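Local coordinates for alpha-glucosidase (Pseudoalteromonas sp. K8, PDB 5HQA), which hydrolyses alpha-glucosidic bonds as a calcium-binding, chloride-activated enzyme of glycoside hydrolase family 97, at residues 140-146 with 156-162; 169-173 with 183-187; 237-241 with 479-484; 128-134 with 203-209; 565-569 with 596-600. One frame throughout, in Å; residues are numbered along the deposited sequence.

Contact 1 of 5, residues 140-146 with 156-162; sequences ATAWWIP and VYNTTPL
Strands 141-144 and 158-161 run antiparallel, their axes 4.7 Å apart at the closest, as the last two strands at one edge of a large antiparallel sheet in the N-terminal, galactose-mutarotase-like domain. Ala142-Thr160 and Trp144-Asn158 are hydrogen-bonded pairs, while Trp143 faces Thr159 in a non-hydrogen-bonded one. Leu162 N adds a bond to Ala140 O. Trp144 and Thr160 share a face of the sheet: with CG held between backbone N and carbonyl carbon (chi1 55°), the indole turns back along the neighbouring strand and sends NE1 to Thr160 OG1 at 2.9 Å, almost straight (171°) and in the ring plane. Asn158 lies over one indole face, its CB 4.0 Å from the centroid of the five-membered ring and OD1 above the benzo rim. Next along the chain, Ile145 CG2 sits squarely over the Tyr157 ring, 3.5 Å from its centroid. A leucine in place of Trp144 would probably leave Thr160 OG1 without its donor and Asn158 without the flat surface it rests on. Thr160 OG1, accepting from the indole and donating to Pro161 O, is satisfied in both roles, and with Asn158 on the face probably limits the ring's rotation.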
# COMPACT_ATOMS: atom_id res chain seq x y z
N ALA A 140 -14.60 8.43 20.21
CA ALA A 140 -14.12 8.15 18.86
C ALA A 140 -14.08 6.65 18.59
O ALA A 140 -13.93 5.84 19.51
CB ALA A 140 -12.73 8.75 18.65
N THR A 141 -14.18 6.29 17.31
CA THR A 141 -14.15 4.91 16.85
C THR A 141 -12.97 4.73 15.91
O THR A 141 -12.76 5.55 15.01
CB THR A 141 -15.44 4.55 16.10
OG1 THR A 141 -16.57 4.72 16.97
CG2 THR A 141 -15.39 3.12 15.57
N ALA A 142 -12.22 3.64 16.10
CA ALA A 142 -11.02 3.38 15.31
C ALA A 142 -11.10 2.03 14.61
O ALA A 142 -11.73 1.09 15.10
CB ALA A 142 -9.77 3.42 16.20
N TRP A 143 -10.44 1.95 13.45
CA TRP A 143 -10.32 0.71 12.68
C TRP A 143 -8.84 0.46 12.45
O TRP A 143 -8.20 1.20 11.70
CB TRP A 143 -11.06 0.83 11.35
CG TRP A 143 -12.49 1.29 11.48
CD1 TRP A 143 -13.58 0.51 11.70
CD2 TRP A 143 -12.98 2.64 11.38
NE1 TRP A 143 -14.72 1.28 11.74
CE2 TRP A 143 -14.38 2.59 11.54
CE3 TRP A 143 -12.38 3.88 11.14
CZ2 TRP A 143 -15.18 3.73 11.49
CZ3 TRP A 143 -13.17 5.01 11.09
CH2 TRP A 143 -14.56 4.93 11.27
N TRP A 144 -8.28 -0.57 13.08
CA TRP A 144 -6.82 -0.61 13.21
C TRP A 144 -6.29 -2.04 13.25
O TRP A 144 -7.02 -2.99 13.54
CB TRP A 144 -6.39 0.14 14.48
CG TRP A 144 -7.05 -0.38 15.73
CD1 TRP A 144 -8.26 0.00 16.24
CD2 TRP A 144 -6.54 -1.38 16.63
NE1 TRP A 144 -8.53 -0.69 17.41
CE2 TRP A 144 -7.49 -1.54 17.67
CE3 TRP A 144 -5.37 -2.15 16.66
CZ2 TRP A 144 -7.31 -2.44 18.72
CZ3 TRP A 144 -5.18 -3.04 17.71
CH2 TRP A 144 -6.15 -3.18 18.73
N ILE A 145 -4.99 -2.17 12.96
CA ILE A 145 -4.28 -3.43 13.17
C ILE A 145 -3.18 -3.23 14.21
O ILE A 145 -2.60 -2.14 14.31
CB ILE A 145 -3.69 -4.01 11.87
CG1 ILE A 145 -2.78 -2.98 11.16
CG2 ILE A 145 -4.81 -4.53 10.95
CD1 ILE A 145 -1.70 -3.63 10.28
N PRO A 146 -2.86 -4.25 14.99
CA PRO A 146 -1.83 -4.09 16.02
C PRO A 146 -0.45 -4.01 15.39
O PRO A 146 -0.17 -4.61 14.35
CB PRO A 146 -1.97 -5.37 16.85
CG PRO A 146 -2.44 -6.40 15.82
CD PRO A 146 -3.41 -5.62 14.96
N VAL A 156 -6.28 -8.81 10.24
CA VAL A 156 -7.57 -8.19 9.93
C VAL A 156 -7.78 -7.00 10.85
O VAL A 156 -7.22 -6.94 11.96
CB VAL A 156 -8.73 -9.21 10.04
CG1 VAL A 156 -8.51 -10.38 9.08
CG2 VAL A 156 -8.91 -9.69 11.48
N TYR A 157 -8.57 -6.03 10.40
CA TYR A 157 -8.75 -4.79 11.14
C TYR A 157 -9.73 -4.97 12.29
O TYR A 157 -10.75 -5.66 12.16
CB TYR A 157 -9.21 -3.67 10.19
CG TYR A 157 -8.02 -3.14 9.44
CD1 TYR A 157 -7.50 -3.83 8.34
CD2 TYR A 157 -7.34 -2.01 9.89
CE1 TYR A 157 -6.36 -3.39 7.69
CE2 TYR A 157 -6.20 -1.55 9.25
CZ TYR A 157 -5.72 -2.25 8.14
OH TYR A 157 -4.59 -1.81 7.50
N ASN A 158 -9.41 -4.34 13.42
CA ASN A 158 -10.28 -4.29 14.58
C ASN A 158 -11.14 -3.04 14.52
O ASN A 158 -10.67 -1.98 14.11
CB ASN A 158 -9.47 -4.26 15.87
CG ASN A 158 -8.50 -5.42 15.98
OD1 ASN A 158 -7.30 -5.23 16.19
ND2 ASN A 158 -9.02 -6.62 15.82
N THR A 159 -12.40 -3.16 14.96
CA THR A 159 -13.31 -2.02 15.10
C THR A 159 -13.54 -1.82 16.59
O THR A 159 -14.20 -2.65 17.23
CB THR A 159 -14.64 -2.29 14.39
OG1 THR A 159 -14.40 -2.62 13.02
CG2 THR A 159 -15.56 -1.05 14.49
N THR A 160 -12.96 -0.76 17.17
CA THR A 160 -13.07 -0.57 18.61
C THR A 160 -13.21 0.91 18.96
O THR A 160 -12.95 1.77 18.11
CB THR A 160 -11.82 -1.09 19.35
OG1 THR A 160 -10.74 -0.17 19.16
CG2 THR A 160 -11.39 -2.47 18.86
N PRO A 161 -13.61 1.23 20.19
CA PRO A 161 -13.37 2.59 20.71
C PRO A 161 -11.91 2.98 20.55
O PRO A 161 -11.01 2.15 20.70
CB PRO A 161 -13.76 2.47 22.19
CG PRO A 161 -14.81 1.37 22.20
CD PRO A 161 -14.36 0.39 21.14
N LEU A 162 -11.67 4.26 20.24
CA LEU A 162 -10.29 4.71 20.02
C LEU A 162 -9.40 4.43 21.23
O LEU A 162 -8.21 4.12 21.08
CB LEU A 162 -10.29 6.20 19.68
CG LEU A 162 -8.94 6.87 19.42
CD1 LEU A 162 -8.23 6.24 18.23
CD2 LEU A 162 -9.16 8.37 19.16

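Contact 2 of 5, residues 169-173 with 183-187; sequences HTPFT and SIHEA
Residues 170-173 run against 183-186 at about 160°, and Phe172 and Ile184 form the hydrogen-bonded pair of this beta hairpin, Phe172 N to Ile184 O and Ile184 N to Phe172 O both being 2.9 Å. Next to it Thr173 and Ser183 stand opposite each other as a non-hydrogen-bonded pair, their hydroxyls meeting at 2.8 Å between Thr173 OG1 and Ser183 OG. Thr173 OG1 is also bonded to Phe480 O, which ties the hairpin to the catalytic domain. The peptide bond ahead of Pro171 is cis, and Thr170 and Pro171 both come up against His185. CG of His185 is anti to its own backbone N (chi1 -172°), which carries the imidazole alongside the proline, pointing the same way. Pro171 CG rests over one ring face, 3.8 Å from the centroid in a CH-pi contact, while Thr170 OG1 comes in at the ring edge and hydrogen-bonds ND1 at 2.7 Å. A phenylalanine in place of His185 would probably keep some of the proline contact but leave Thr170 OG1 and Asp441 O each without a partner on the ring. On the other side of the hairpin Phe172 and Ile184 are loosely apposed, CD2 to CD1 4.4 Å. The far nitrogen of the imidazole, NE2, donates to Asp441 O, and Thr170 OG1 has a second partner in Lys440 NZ; the two bonds at the ring edge together hold the buried imidazole in place against Pro171.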
# COMPACT_ATOMS: atom_id res chain seq x y z
N HIS A 169 -0.23 0.03 13.88
CA HIS A 169 0.45 0.42 12.66
C HIS A 169 -0.31 1.56 11.98
O HIS A 169 -1.48 1.81 12.25
CB HIS A 169 0.58 -0.77 11.71
CG HIS A 169 1.75 -1.65 12.01
ND1 HIS A 169 3.03 -1.15 12.18
CD2 HIS A 169 1.85 -2.99 12.17
CE1 HIS A 169 3.86 -2.15 12.43
NE2 HIS A 169 3.17 -3.28 12.42
N THR A 170 0.39 2.25 11.08
CA THR A 170 -0.25 3.27 10.27
C THR A 170 -0.33 2.78 8.82
O THR A 170 0.46 1.93 8.42
CB THR A 170 0.51 4.62 10.34
OG1 THR A 170 1.68 4.57 9.51
CG2 THR A 170 0.90 4.95 11.78
N PRO A 171 -1.28 3.31 8.02
CA PRO A 171 -2.27 4.36 8.27
C PRO A 171 -3.24 3.97 9.37
O PRO A 171 -3.82 2.87 9.36
CB PRO A 171 -3.00 4.50 6.93
CG PRO A 171 -2.02 3.97 5.92
CD PRO A 171 -1.35 2.83 6.62
N PHE A 172 -3.39 4.86 10.34
CA PHE A 172 -4.24 4.63 11.51
C PHE A 172 -5.44 5.54 11.37
O PHE A 172 -5.30 6.77 11.49
CB PHE A 172 -3.46 4.91 12.79
CG PHE A 172 -4.29 4.83 14.04
CD1 PHE A 172 -5.04 3.69 14.31
CD2 PHE A 172 -4.29 5.87 14.96
CE1 PHE A 172 -5.80 3.60 15.48
CE2 PHE A 172 -5.05 5.79 16.13
CZ PHE A 172 -5.80 4.65 16.39
N THR A 173 -6.61 4.96 11.10
CA THR A 173 -7.81 5.69 10.72
C THR A 173 -8.88 5.60 11.80
O THR A 173 -9.14 4.52 12.34
CB THR A 173 -8.35 5.15 9.39
OG1 THR A 173 -7.35 5.33 8.39
CG2 THR A 173 -9.64 5.86 8.98
N SER A 183 -6.85 10.26 9.69
CA SER A 183 -5.93 9.14 9.51
C SER A 183 -4.50 9.64 9.68
O SER A 183 -4.12 10.65 9.07
CB SER A 183 -6.10 8.50 8.13
OG SER A 183 -5.36 7.29 8.06
N ILE A 184 -3.72 8.94 10.50
CA ILE A 184 -2.34 9.29 10.80
C ILE A 184 -1.42 8.33 10.06
O ILE A 184 -1.64 7.11 10.08
CB ILE A 184 -2.08 9.26 12.32
CG1 ILE A 184 -3.03 10.24 13.02
CG2 ILE A 184 -0.61 9.59 12.64
CD1 ILE A 184 -3.03 10.10 14.52
N HIS A 185 -0.39 8.87 9.41
CA HIS A 185 0.53 8.05 8.65
C HIS A 185 1.84 8.83 8.55
O HIS A 185 2.09 9.75 9.34
CB HIS A 185 -0.11 7.68 7.30
CG HIS A 185 0.65 6.67 6.49
ND1 HIS A 185 1.11 5.48 7.02
CD2 HIS A 185 1.01 6.68 5.19
CE1 HIS A 185 1.73 4.80 6.07
NE2 HIS A 185 1.69 5.50 4.95
N GLU A 186 2.70 8.45 7.60
CA GLU A 186 3.93 9.21 7.38
C GLU A 186 4.28 9.14 5.90
O GLU A 186 3.77 8.30 5.15
CB GLU A 186 5.07 8.71 8.27
CG GLU A 186 5.32 7.23 8.27
CD GLU A 186 6.47 6.84 9.21
OE1 GLU A 186 6.45 5.71 9.73
OE2 GLU A 186 7.38 7.67 9.43
N ALA A 187 5.16 10.05 5.47
CA ALA A 187 5.54 10.12 4.07
C ALA A 187 7.05 10.26 3.94
O ALA A 187 7.69 10.92 4.76
CB ALA A 187 4.83 11.29 3.36

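Contact 3 of 5, residues 237-241 with 479-484; sequences AVDLV and AFTRML
Phe480 meets Ala237 and Val241 where the short helix 237-241 of the N-terminal domain packs against the turn that leads into helix 482-485 and the start of that helix, in the catalytic (beta/alpha)8-type domain. No hydrogen bond crosses. Phe480 is the side chain to follow. Its CB sets out beside the helix rather than straight at it, and with CG anti to the carbonyl carbon (chi1 -59°) the ring swings closer. One side of the ring does the touching: CD1 lies 3.6 Å from Val241 CG2 and comes almost as near the carbonyl oxygen of Ala237, while CE1, one atom on, is 3.6 Å from Ala237 CB. CE1 also approaches the Val238 backbone N, which stands at the ring edge. At the tip, CZ and CE2 have left the helix and meet Ile568 CD1 and Phe567 O, so this catalytic-domain ring sits between the N-terminal and C-terminal domains. Next to it Leu484 sends its two methyls to the end of the helix, CD1 to Leu240 CB and CD2 to the backbone around Leu240 and Val241. Val241 CG2 is shared between both partners; it also lies 3.6 Å from the carbonyl oxygen of Ala479.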
# COMPACT_ATOMS: atom_id res chain seq x y z
N ALA A 237 -15.54 9.86 4.99
CA ALA A 237 -14.53 8.82 4.81
C ALA A 237 -13.85 8.93 3.45
O ALA A 237 -12.62 8.83 3.36
CB ALA A 237 -15.17 7.45 5.00
N VAL A 238 -14.62 9.17 2.38
CA VAL A 238 -13.99 9.24 1.06
C VAL A 238 -13.07 10.45 0.91
O VAL A 238 -12.23 10.47 -0.00
CB VAL A 238 -15.01 9.23 -0.09
CG1 VAL A 238 -15.75 7.90 -0.14
CG2 VAL A 238 -15.99 10.40 0.02
N ASP A 239 -13.20 11.47 1.78
CA ASP A 239 -12.26 12.58 1.70
C ASP A 239 -10.85 12.14 2.07
O ASP A 239 -9.88 12.74 1.60
CB ASP A 239 -12.70 13.73 2.60
CG ASP A 239 -14.00 14.37 2.14
OD1 ASP A 239 -14.33 14.27 0.94
OD2 ASP A 239 -14.69 14.98 2.98
N LEU A 240 -10.72 11.11 2.91
CA LEU A 240 -9.41 10.53 3.16
C LEU A 240 -8.87 9.88 1.90
O LEU A 240 -7.69 10.02 1.56
CB LEU A 240 -9.48 9.49 4.28
CG LEU A 240 -10.04 9.90 5.64
CD1 LEU A 240 -10.01 8.71 6.59
CD2 LEU A 240 -9.26 11.06 6.19
N VAL A 241 -9.73 9.14 1.20
CA VAL A 241 -9.29 8.38 0.03
C VAL A 241 -8.83 9.31 -1.09
O VAL A 241 -7.78 9.08 -1.71
CB VAL A 241 -10.43 7.45 -0.43
CG1 VAL A 241 -10.08 6.80 -1.74
CG2 VAL A 241 -10.73 6.39 0.64
N ALA A 479 -9.76 -0.31 2.18
CA ALA A 479 -9.92 0.88 1.35
C ALA A 479 -9.70 2.17 2.12
O ALA A 479 -9.34 3.19 1.52
CB ALA A 479 -11.31 0.89 0.71
N PHE A 480 -9.92 2.16 3.44
CA PHE A 480 -9.79 3.38 4.24
C PHE A 480 -8.65 3.29 5.24
O PHE A 480 -8.52 4.16 6.12
CB PHE A 480 -11.11 3.68 4.97
CG PHE A 480 -12.28 3.86 4.04
CD1 PHE A 480 -12.55 5.10 3.48
CD2 PHE A 480 -13.12 2.79 3.74
CE1 PHE A 480 -13.63 5.28 2.63
CE2 PHE A 480 -14.21 2.95 2.89
CZ PHE A 480 -14.47 4.19 2.33
N THR A 481 -7.81 2.27 5.13
CA THR A 481 -6.67 2.13 6.00
C THR A 481 -5.43 1.87 5.15
O THR A 481 -4.78 2.81 4.69
CB THR A 481 -6.92 1.01 7.03
OG1 THR A 481 -7.22 -0.21 6.34
CG2 THR A 481 -8.09 1.37 7.95
N ARG A 482 -5.13 0.59 4.91
CA ARG A 482 -3.97 0.21 4.11
C ARG A 482 -3.91 0.95 2.77
O ARG A 482 -2.84 1.39 2.35
CB ARG A 482 -4.00 -1.31 3.88
CG ARG A 482 -3.10 -1.79 2.75
CD ARG A 482 -1.61 -1.61 3.07
NE ARG A 482 -0.80 -2.10 1.95
CZ ARG A 482 -0.59 -1.43 0.82
NH1 ARG A 482 0.14 -1.98 -0.15
NH2 ARG A 482 -1.11 -0.22 0.66
N MET A 483 -5.05 1.10 2.08
CA MET A 483 -5.01 1.69 0.75
C MET A 483 -4.73 3.19 0.78
O MET A 483 -4.38 3.76 -0.26
CB MET A 483 -6.30 1.41 -0.02
CG MET A 483 -6.56 -0.08 -0.28
SD MET A 483 -5.15 -1.02 -0.92
CE MET A 483 -4.96 -0.28 -2.54
N LEU A 484 -4.88 3.85 1.94
CA LEU A 484 -4.45 5.24 2.04
C LEU A 484 -2.93 5.38 1.88
O LEU A 484 -2.45 6.46 1.53
CB LEU A 484 -4.89 5.84 3.37
CG LEU A 484 -6.39 5.81 3.70
CD1 LEU A 484 -6.64 6.57 5.00
CD2 LEU A 484 -7.22 6.40 2.56

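Contact 4 of 5, residues 128-134 with 203-209; sequences ELTEFAV and GVFQADL
Phe132 and Phe205 lie opposite each other at the apolar centre, on one face of the sheet, but only their stems meet across the strands, CB to CB at 4.4 Å. The rings diverge: Phe205 keeps CD1 4.1 Å from Val134 CG2, and its edge takes Phe132 O in plane. Further along, Phe205 meets Phe172 and Leu162 while Phe132 rests on Leu197, so this face looks into the interior of the domain. On the reverse face Val204 CG1 lies against the carboxylate of Glu131, 3.7 Å from CD, and CB of Ala133 approaches Val204 CG2. Strands 131-134 and 204-209 are antiparallel, 170° apart, within a beta-sandwich of the galactose-mutarotase type. Phe132 and Phe205 form the hydrogen-bonded pair, N to O in both directions. Outside this pair Ala207 N bonds Thr130 O and Val134 N bonds Gly203 O. Toward the Glu128 end CB of Glu128 packs on Leu209 CD1 at 3.8 Å. Its OE2 accepts from Thr130 OG1 at 2.5 Å through the anti lone pair and is also salt-bridged to Arg229. One water joins Glu128 N, Ala207 O and Leu209 N; a second donates to Leu129 O and to Glu131 OE2 and accepts from Gln206 NE2 at 2.9 Å, while Glu131 OE1 takes the backbone N of Ala37.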
# COMPACT_ATOMS: atom_id res chain seq x y z
N GLU A 128 11.40 9.50 19.68
CA GLU A 128 10.81 10.69 19.09
C GLU A 128 9.58 11.03 19.93
O GLU A 128 8.71 10.19 20.12
CB GLU A 128 10.44 10.46 17.62
CG GLU A 128 9.88 11.71 16.97
CD GLU A 128 9.53 11.52 15.50
OE1 GLU A 128 10.24 10.77 14.80
OE2 GLU A 128 8.53 12.14 15.06
N LEU A 129 9.54 12.26 20.45
CA LEU A 129 8.50 12.64 21.41
C LEU A 129 7.19 13.06 20.75
O LEU A 129 6.22 13.33 21.47
CB LEU A 129 9.01 13.77 22.31
CG LEU A 129 10.25 13.42 23.14
CD1 LEU A 129 10.70 14.61 23.98
CD2 LEU A 129 9.99 12.20 24.03
N THR A 130 7.16 13.14 19.42
CA THR A 130 5.97 13.51 18.66
C THR A 130 4.72 12.81 19.18
O THR A 130 4.69 11.59 19.32
CB THR A 130 6.18 13.12 17.20
OG1 THR A 130 7.40 13.69 16.74
CG2 THR A 130 4.99 13.61 16.33
N GLU A 131 3.68 13.60 19.43
CA GLU A 131 2.39 13.06 19.83
C GLU A 131 1.31 13.45 18.83
O GLU A 131 1.47 14.39 18.04
CB GLU A 131 1.98 13.54 21.23
CG GLU A 131 2.89 13.05 22.36
CD GLU A 131 2.64 13.80 23.67
OE1 GLU A 131 1.98 14.88 23.64
OE2 GLU A 131 3.12 13.33 24.73
N PHE A 132 0.21 12.70 18.88
CA PHE A 132 -1.05 13.02 18.21
C PHE A 132 -2.11 12.86 19.30
O PHE A 132 -2.60 11.76 19.54
CB PHE A 132 -1.30 12.07 17.02
CG PHE A 132 -0.14 11.97 16.07
CD1 PHE A 132 0.90 11.08 16.32
CD2 PHE A 132 -0.07 12.77 14.94
CE1 PHE A 132 1.98 10.99 15.45
CE2 PHE A 132 0.99 12.68 14.06
CZ PHE A 132 2.02 11.79 14.32
N ALA A 133 -2.43 13.95 20.00
CA ALA A 133 -3.38 13.90 21.11
C ALA A 133 -4.78 14.14 20.56
O ALA A 133 -5.14 15.27 20.22
CB ALA A 133 -3.02 14.92 22.19
N VAL A 134 -5.57 13.08 20.48
CA VAL A 134 -6.90 13.17 19.88
C VAL A 134 -7.88 13.75 20.88
O VAL A 134 -8.02 13.24 22.01
CB VAL A 134 -7.37 11.79 19.38
CG1 VAL A 134 -8.77 11.90 18.78
CG2 VAL A 134 -6.38 11.26 18.36
N GLY A 203 -6.06 8.74 24.58
CA GLY A 203 -6.11 9.55 23.38
C GLY A 203 -4.79 10.15 22.93
O GLY A 203 -4.74 10.78 21.86
N VAL A 204 -3.71 10.00 23.70
CA VAL A 204 -2.43 10.61 23.37
C VAL A 204 -1.58 9.54 22.68
O VAL A 204 -0.98 8.68 23.34
CB VAL A 204 -1.72 11.17 24.60
CG1 VAL A 204 -0.42 11.84 24.19
CG2 VAL A 204 -2.63 12.14 25.35
N PHE A 205 -1.51 9.59 21.35
CA PHE A 205 -0.71 8.62 20.61
C PHE A 205 0.70 9.17 20.42
O PHE A 205 0.90 10.21 19.78
CB PHE A 205 -1.38 8.31 19.27
CG PHE A 205 -2.67 7.57 19.44
CD1 PHE A 205 -3.86 8.26 19.62
CD2 PHE A 205 -2.68 6.18 19.49
CE1 PHE A 205 -5.06 7.57 19.80
CE2 PHE A 205 -3.87 5.48 19.67
CZ PHE A 205 -5.06 6.18 19.84
N GLN A 206 1.68 8.48 21.00
CA GLN A 206 3.07 8.91 20.91
C GLN A 206 3.79 8.11 19.84
O GLN A 206 3.57 6.90 19.70
CB GLN A 206 3.76 8.72 22.26
CG GLN A 206 5.14 9.35 22.38
CD GLN A 206 5.77 9.00 23.72
OE1 GLN A 206 5.84 7.83 24.10
NE2 GLN A 206 6.20 10.01 24.46
N ALA A 207 4.63 8.79 19.06
CA ALA A 207 5.49 8.11 18.10
C ALA A 207 6.33 7.06 18.81
O ALA A 207 6.94 7.33 19.85
CB ALA A 207 6.40 9.11 17.38
N ASP A 208 6.34 5.85 18.25
CA ASP A 208 7.08 4.72 18.81
C ASP A 208 7.91 4.17 17.66
O ASP A 208 7.39 3.44 16.81
CB ASP A 208 6.10 3.70 19.39
CG ASP A 208 6.78 2.57 20.13
OD1 ASP A 208 7.87 2.12 19.70
OD2 ASP A 208 6.21 2.10 21.15
N LEU A 209 9.19 4.54 17.60
CA LEU A 209 10.02 4.21 16.45
C LEU A 209 10.50 2.77 16.53
O LEU A 209 10.98 2.34 17.58
CB LEU A 209 11.22 5.16 16.37
CG LEU A 209 10.86 6.64 16.19
CD1 LEU A 209 12.13 7.45 15.99
CD2 LEU A 209 9.92 6.84 14.99
O HOH W 1 9.68 7.08 19.63
O HOH W 2 5.84 12.84 24.06

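Contact 5 of 5, residues 565-569 with 596-600; sequences GDFIV and RTIEI. With MG (magnesium ion), chain F.
Asp566 and Arg596 stack flat against each other: carboxylate and guanidinium planes are 20° apart, and Asp566 CB and CG lie over one face of the guanidinium, with CG 3.4 Å from NH2. This is a long salt bridge, 3.9 Å from Asp566 OD2 to Arg596 NH2, and one of charge alone, because the oxygen stands well out of the guanidinium plane. The arginine chain, extended from CG to NE, reaches across from strand 596-600 and carries its CD past the Phe567 CB, crossing that side chain at about a right angle. With CG between backbone N and carbonyl carbon (chi1 74°), the Phe567 ring is laid past Ile598, running in the opposite sense, and CD2 meets Ile598 CD1 at 3.5 Å. The same methyl also reaches Val569 CG2. Deeper in, Val569 CG1 and Ile600 CD1 come tip to tip at 4.0 Å. The two strands are not hydrogen-bonded neighbours: their axes come no closer than 9.9 Å, so side chains of two layers of this C-terminal beta domain interlock. Beside Asp566 sits magnesium, bound by Gly565 O, by Asp566 OD1 at 2.1 Å, by three waters and by Asp592. Asp566 and Phe567 belong to a classic beta bulge opposite Ala563. In the guanidinium plane Arg596 NH2 also bonds a water. Arg596 therefore lies over one metal-binding carboxylate while its NE bridges to a second, Asp592, through the oxygen that does not bind the metal, and its charge probably offsets part of the carboxylate charge round the magnesium.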
# COMPACT_ATOMS: atom_id res chain seq x y z
N GLY A 565 -15.24 0.03 6.70
CA GLY A 565 -15.71 -1.26 7.17
C GLY A 565 -17.11 -1.62 6.72
O GLY A 565 -17.65 -2.63 7.19
N ASP A 566 -17.72 -0.82 5.84
CA ASP A 566 -19.05 -1.10 5.31
C ASP A 566 -19.07 -1.18 3.80
O ASP A 566 -19.54 -2.19 3.25
CB ASP A 566 -20.05 -0.04 5.79
CG ASP A 566 -20.37 -0.15 7.27
OD1 ASP A 566 -20.02 -1.19 7.89
OD2 ASP A 566 -20.97 0.80 7.82
N PHE A 567 -18.60 -0.16 3.08
CA PHE A 567 -18.63 -0.23 1.62
C PHE A 567 -17.76 0.87 1.03
O PHE A 567 -17.38 1.82 1.72
CB PHE A 567 -20.06 -0.10 1.07
CG PHE A 567 -20.63 1.29 1.13
CD1 PHE A 567 -21.13 1.80 2.34
CD2 PHE A 567 -20.71 2.09 -0.01
CE1 PHE A 567 -21.68 3.09 2.40
CE2 PHE A 567 -21.25 3.37 0.04
CZ PHE A 567 -21.74 3.87 1.25
N ILE A 568 -17.45 0.72 -0.26
CA ILE A 568 -16.78 1.78 -1.01
C ILE A 568 -17.17 1.65 -2.48
O ILE A 568 -17.39 0.54 -2.98
CB ILE A 568 -15.23 1.74 -0.84
CG1 ILE A 568 -14.58 2.85 -1.67
CG2 ILE A 568 -14.68 0.38 -1.22
CD1 ILE A 568 -13.49 3.60 -1.00
N VAL A 569 -17.28 2.80 -3.15
CA VAL A 569 -17.56 2.89 -4.58
C VAL A 569 -16.48 3.76 -5.22
O VAL A 569 -16.30 4.92 -4.82
CB VAL A 569 -18.94 3.49 -4.87
CG1 VAL A 569 -19.22 3.47 -6.38
CG2 VAL A 569 -20.02 2.73 -4.10
N ARG A 596 -26.31 -4.35 0.51
CA ARG A 596 -26.44 -2.89 0.55
C ARG A 596 -26.95 -2.38 -0.79
O ARG A 596 -26.53 -2.86 -1.85
CB ARG A 596 -25.11 -2.18 0.87
CG ARG A 596 -24.65 -2.32 2.30
CD ARG A 596 -23.35 -1.56 2.64
NE ARG A 596 -22.86 -2.09 3.91
CZ ARG A 596 -23.30 -1.68 5.10
NH1 ARG A 596 -24.20 -0.70 5.15
NH2 ARG A 596 -22.84 -2.23 6.23
N THR A 597 -27.83 -1.38 -0.73
CA THR A 597 -28.28 -0.64 -1.89
C THR A 597 -27.61 0.73 -1.88
O THR A 597 -27.66 1.43 -0.86
CB THR A 597 -29.80 -0.48 -1.89
OG1 THR A 597 -30.40 -1.78 -1.96
CG2 THR A 597 -30.27 0.35 -3.07
N ILE A 598 -26.97 1.10 -2.98
CA ILE A 598 -26.24 2.36 -3.07
C ILE A 598 -26.71 3.11 -4.31
O ILE A 598 -26.64 2.58 -5.43
CB ILE A 598 -24.73 2.15 -3.13
CG1 ILE A 598 -24.28 1.20 -2.02
CG2 ILE A 598 -24.00 3.49 -3.03
CD1 ILE A 598 -22.92 0.61 -2.28
N GLU A 599 -27.17 4.35 -4.13
CA GLU A 599 -27.56 5.19 -5.25
C GLU A 599 -26.36 6.01 -5.72
O GLU A 599 -25.70 6.67 -4.91
CB GLU A 599 -28.70 6.12 -4.86
CG GLU A 599 -29.81 5.42 -4.11
CD GLU A 599 -30.63 4.49 -5.00
OE1 GLU A 599 -30.51 4.59 -6.24
OE2 GLU A 599 -31.39 3.67 -4.44
N ILE A 600 -26.09 5.98 -7.02
CA ILE A 600 -24.90 6.58 -7.60
C ILE A 600 -25.31 7.48 -8.76
O ILE A 600 -26.05 7.05 -9.66
CB ILE A 600 -23.91 5.50 -8.08
CG1 ILE A 600 -23.28 4.80 -6.87
CG2 ILE A 600 -22.84 6.08 -8.98
CD1 ILE A 600 -22.52 5.73 -5.96
MG MG F . -19.31 -3.11 8.25
O HOH W 3 -23.21 -1.71 8.90
O HOH W 4 -18.56 -4.91 8.81
O HOH W 5 -21.04 -3.62 9.31
O HOH W 6 -18.47 -2.32 9.98

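From the N terminus, contact 4 closes the first long loop, and contacts 1 and 2 nest inside it one after the other. Strands 141-144 and 172-175 are neighbours, so contacts 1 and 2 continue one sheet; Leu162, Phe172 and Phe205 bring both against contact 4 inside the N-terminal domain. Contact 3 opens only after these have closed and spans 238 residues, joining the N-terminal domain to the catalytic one; it touches contact 1 through Tyr157 and Thr481, and contact 2 through Thr173 and Phe480. Contact 5 closes a short loop in the C-terminal domain, and its Ile568 packs on Phe480. No two contacts cross; contact 4 lies farthest from contact 5.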